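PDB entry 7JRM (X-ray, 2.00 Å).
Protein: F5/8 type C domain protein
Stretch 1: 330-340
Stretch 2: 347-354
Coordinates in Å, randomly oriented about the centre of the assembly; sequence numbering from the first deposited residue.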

# COMPACT_ATOMS: atom_id res chain seq x y z
N THR A 330 23.16 -19.39 16.19
CA THR A 330 23.03 -20.50 17.11
C THR A 330 23.95 -20.24 18.30
O THR A 330 25.00 -19.61 18.16
CB THR A 330 23.37 -21.84 16.45
OG1 THR A 330 23.31 -22.89 17.43
CG2 THR A 330 24.77 -21.80 15.85
N LEU A 331 23.54 -20.73 19.47
CA LEU A 331 24.30 -20.48 20.69
C LEU A 331 24.08 -21.62 21.67
O LEU A 331 22.94 -22.05 21.88
CB LEU A 331 23.90 -19.15 21.33
CG LEU A 331 24.69 -18.72 22.56
CD1 LEU A 331 26.16 -18.55 22.24
CD2 LEU A 331 24.11 -17.44 23.14
N THR A 332 25.17 -22.10 22.26
CA THR A 332 25.13 -23.14 23.28
C THR A 332 25.60 -22.55 24.60
O THR A 332 26.65 -21.90 24.65
CB THR A 332 26.01 -24.33 22.88
OG1 THR A 332 25.43 -24.99 21.75
CG2 THR A 332 26.12 -25.32 24.03
N LEU A 333 24.83 -22.78 25.66
CA LEU A 333 25.12 -22.23 26.97
C LEU A 333 25.53 -23.33 27.94
O LEU A 333 25.18 -24.50 27.76
CB LEU A 333 23.91 -21.47 27.53
CG LEU A 333 23.39 -20.32 26.66
CD1 LEU A 333 22.33 -19.53 27.40
CD2 LEU A 333 24.53 -19.42 26.23
N SER A 334 26.27 -22.94 28.97
CA SER A 334 26.72 -23.87 30.00
C SER A 334 26.95 -23.10 31.29
O SER A 334 27.75 -22.16 31.31
CB SER A 334 27.99 -24.60 29.57
OG SER A 334 28.62 -25.23 30.67
N GLY A 335 26.26 -23.51 32.36
CA GLY A 335 26.43 -22.87 33.65
C GLY A 335 25.91 -21.46 33.75
O GLY A 335 26.36 -20.70 34.61
N VAL A 336 24.95 -21.08 32.91
CA VAL A 336 24.42 -19.73 32.89
C VAL A 336 23.27 -19.61 33.87
O VAL A 336 22.42 -20.51 33.97
CB VAL A 336 23.97 -19.34 31.46
CG1 VAL A 336 23.47 -17.91 31.42
CG2 VAL A 336 25.12 -19.54 30.48
N GLU A 337 23.24 -18.50 34.61
CA GLU A 337 22.16 -18.19 35.54
C GLU A 337 21.32 -17.00 35.12
O GLU A 337 20.15 -16.93 35.48
CB GLU A 337 22.72 -17.92 36.94
CG GLU A 337 23.10 -19.17 37.72
CD GLU A 337 23.87 -18.85 38.99
OE1 GLU A 337 23.66 -17.75 39.55
OE2 GLU A 337 24.68 -19.70 39.43
N ASP A 338 21.90 -16.07 34.36
CA ASP A 338 21.23 -14.84 33.97
C ASP A 338 21.40 -14.65 32.47
O ASP A 338 22.53 -14.57 31.98
CB ASP A 338 21.79 -13.64 34.73
CG ASP A 338 21.02 -12.36 34.48
OD1 ASP A 338 19.99 -12.40 33.78
OD2 ASP A 338 21.44 -11.30 34.99
N LEU A 339 20.29 -14.57 31.74
CA LEU A 339 20.30 -14.39 30.30
C LEU A 339 20.41 -12.94 29.88
O LEU A 339 20.28 -12.64 28.68
CB LEU A 339 19.04 -15.01 29.68
CG LEU A 339 18.91 -16.53 29.75
CD1 LEU A 339 17.59 -16.98 29.14
CD2 LEU A 339 20.08 -17.20 29.05
N THR A 340 20.65 -12.03 30.82
CA THR A 340 20.72 -10.61 30.50
C THR A 340 21.82 -10.34 29.48
O THR A 340 22.96 -10.78 29.63
CB THR A 340 20.98 -9.79 31.77
OG1 THR A 340 19.91 -10.00 32.70
CG2 THR A 340 21.07 -8.31 31.45
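Stretch 2 347-354: NLETLNMD

Two waters, rather than a direct side-chain bond, link Thr330, Thr332 and Asn352 on the polar face of this short parallel pairing, though only weakly on the Asn352 side. Thr330, Thr332 and Asn352 point to the same side of the sheet as Thr350, yet Thr332 OG1 and Asn352 ND2 stay 3.7 Å apart. One water lies 2.6 Å from Thr330 OG1 and 2.9 Å from Thr332 OG1, and accepts a weak bond from Asn352 ND2 at 3.2 Å; a second lies 2.8 Å from Thr332 OG1 and takes another weak one from Asn352 ND2 at 3.3 Å.

Beneath this the backbone sets the register. Residues 350-352 form an extended strand running alongside 330-332 in the same direction, the axes 7° apart and 4.8 Å at closest approach. Thr350 pairs with Thr330, Leu351 with Leu331 and Asn352 with Thr332, at CA-CA distances of 4.7, 5.1 and 4.6 Å. As is usual for parallel strands, one residue bonds to two flanking a neighbour: Leu331 N donates to Thr350 O at 3.0 Å, and Leu331 O accepts from Asn352 N at 2.9 Å. Leu333 N then donates to Asn352 O at 2.8 Å, carrying the ladder just past the strand. The first bond is the most bent, at 138°; the other two are nearly straight.

The opposite face, that of Leu331 and Leu351, is leucine-rich and buried. Leu351 CD1 reaches across to sit 3.9 Å from Leu331 CB and 3.8 Å from Leu333 CG, so one methyl touches two successive odd-numbered leucines. Before the strand, Leu348 starts sideways but brings CD1 to 3.9 Å from Leu331 CB. After it, Met353 CB packs 3.9 Å from Leu333 CB, and Met353 CE ends 4.1 Å from Leu339 CD1, reaching a residue well beyond the paired strand. Across the three bridged pairs the rule is alternation: polar side chains, partly linked by water, on the face of Thr330, Thr332, Thr350 and Asn352, and packed apolar ones on the face of Leu331 and Leu351.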

# COMPACT_ATOMS: atom_id res chain seq x y z
N ASN A 347 19.12 -12.00 15.68
CA ASN A 347 19.16 -13.03 14.66
C ASN A 347 19.31 -14.43 15.25
O ASN A 347 19.54 -15.39 14.50
CB ASN A 347 20.29 -12.76 13.67
CG ASN A 347 20.06 -11.50 12.86
OD1 ASN A 347 19.05 -11.37 12.17
ND2 ASN A 347 21.00 -10.57 12.94
N LEU A 348 19.18 -14.58 16.57
CA LEU A 348 19.33 -15.88 17.20
C LEU A 348 18.19 -16.81 16.78
O LEU A 348 17.01 -16.46 16.91
CB LEU A 348 19.36 -15.74 18.72
CG LEU A 348 19.65 -17.02 19.51
CD1 LEU A 348 21.01 -17.58 19.15
CD2 LEU A 348 19.55 -16.75 21.01
N GLU A 349 18.55 -17.99 16.27
CA GLU A 349 17.57 -18.97 15.81
C GLU A 349 17.51 -20.21 16.68
O GLU A 349 16.46 -20.84 16.76
CB GLU A 349 17.87 -19.39 14.37
CG GLU A 349 17.99 -18.23 13.40
CD GLU A 349 18.72 -18.60 12.12
OE1 GLU A 349 18.97 -19.81 11.91
OE2 GLU A 349 19.05 -17.70 11.33
N THR A 350 18.61 -20.58 17.34
CA THR A 350 18.67 -21.78 18.15
C THR A 350 19.45 -21.50 19.42
O THR A 350 20.56 -20.96 19.36
CB THR A 350 19.31 -22.95 17.38
OG1 THR A 350 18.45 -23.34 16.31
CG2 THR A 350 19.54 -24.14 18.30
N LEU A 351 18.88 -21.85 20.57
CA LEU A 351 19.52 -21.68 21.87
C LEU A 351 19.53 -23.03 22.58
O LEU A 351 18.47 -23.53 22.98
CB LEU A 351 18.80 -20.62 22.70
CG LEU A 351 19.48 -20.20 24.01
CD1 LEU A 351 20.98 -20.01 23.80
CD2 LEU A 351 18.85 -18.93 24.56
N ASN A 352 20.71 -23.61 22.74
CA ASN A 352 20.89 -24.89 23.42
C ASN A 352 21.40 -24.61 24.83
O ASN A 352 22.60 -24.41 25.04
CB ASN A 352 21.85 -25.79 22.64
CG ASN A 352 21.33 -26.14 21.27
OD1 ASN A 352 20.14 -26.44 21.09
ND2 ASN A 352 22.21 -26.12 20.28
N MET A 353 20.48 -24.59 25.80
CA MET A 353 20.81 -24.27 27.18
C MET A 353 20.26 -25.32 28.13
O MET A 353 19.84 -25.02 29.25
CB MET A 353 20.29 -22.88 27.56
CG MET A 353 18.80 -22.69 27.35
SD MET A 353 18.27 -20.99 27.58
CE MET A 353 17.73 -21.04 29.28
N ASP A 354 20.26 -26.58 27.70
CA ASP A 354 19.85 -27.66 28.58
C ASP A 354 20.85 -27.82 29.73
O ASP A 354 22.04 -27.55 29.58
CB ASP A 354 19.73 -28.98 27.81
CG ASP A 354 18.43 -29.09 27.04
OD1 ASP A 354 17.48 -28.35 27.36
OD2 ASP A 354 18.36 -29.92 26.11
O HOH W 1 24.62 -24.52 18.98
O HOH W 2 24.91 -27.73 21.32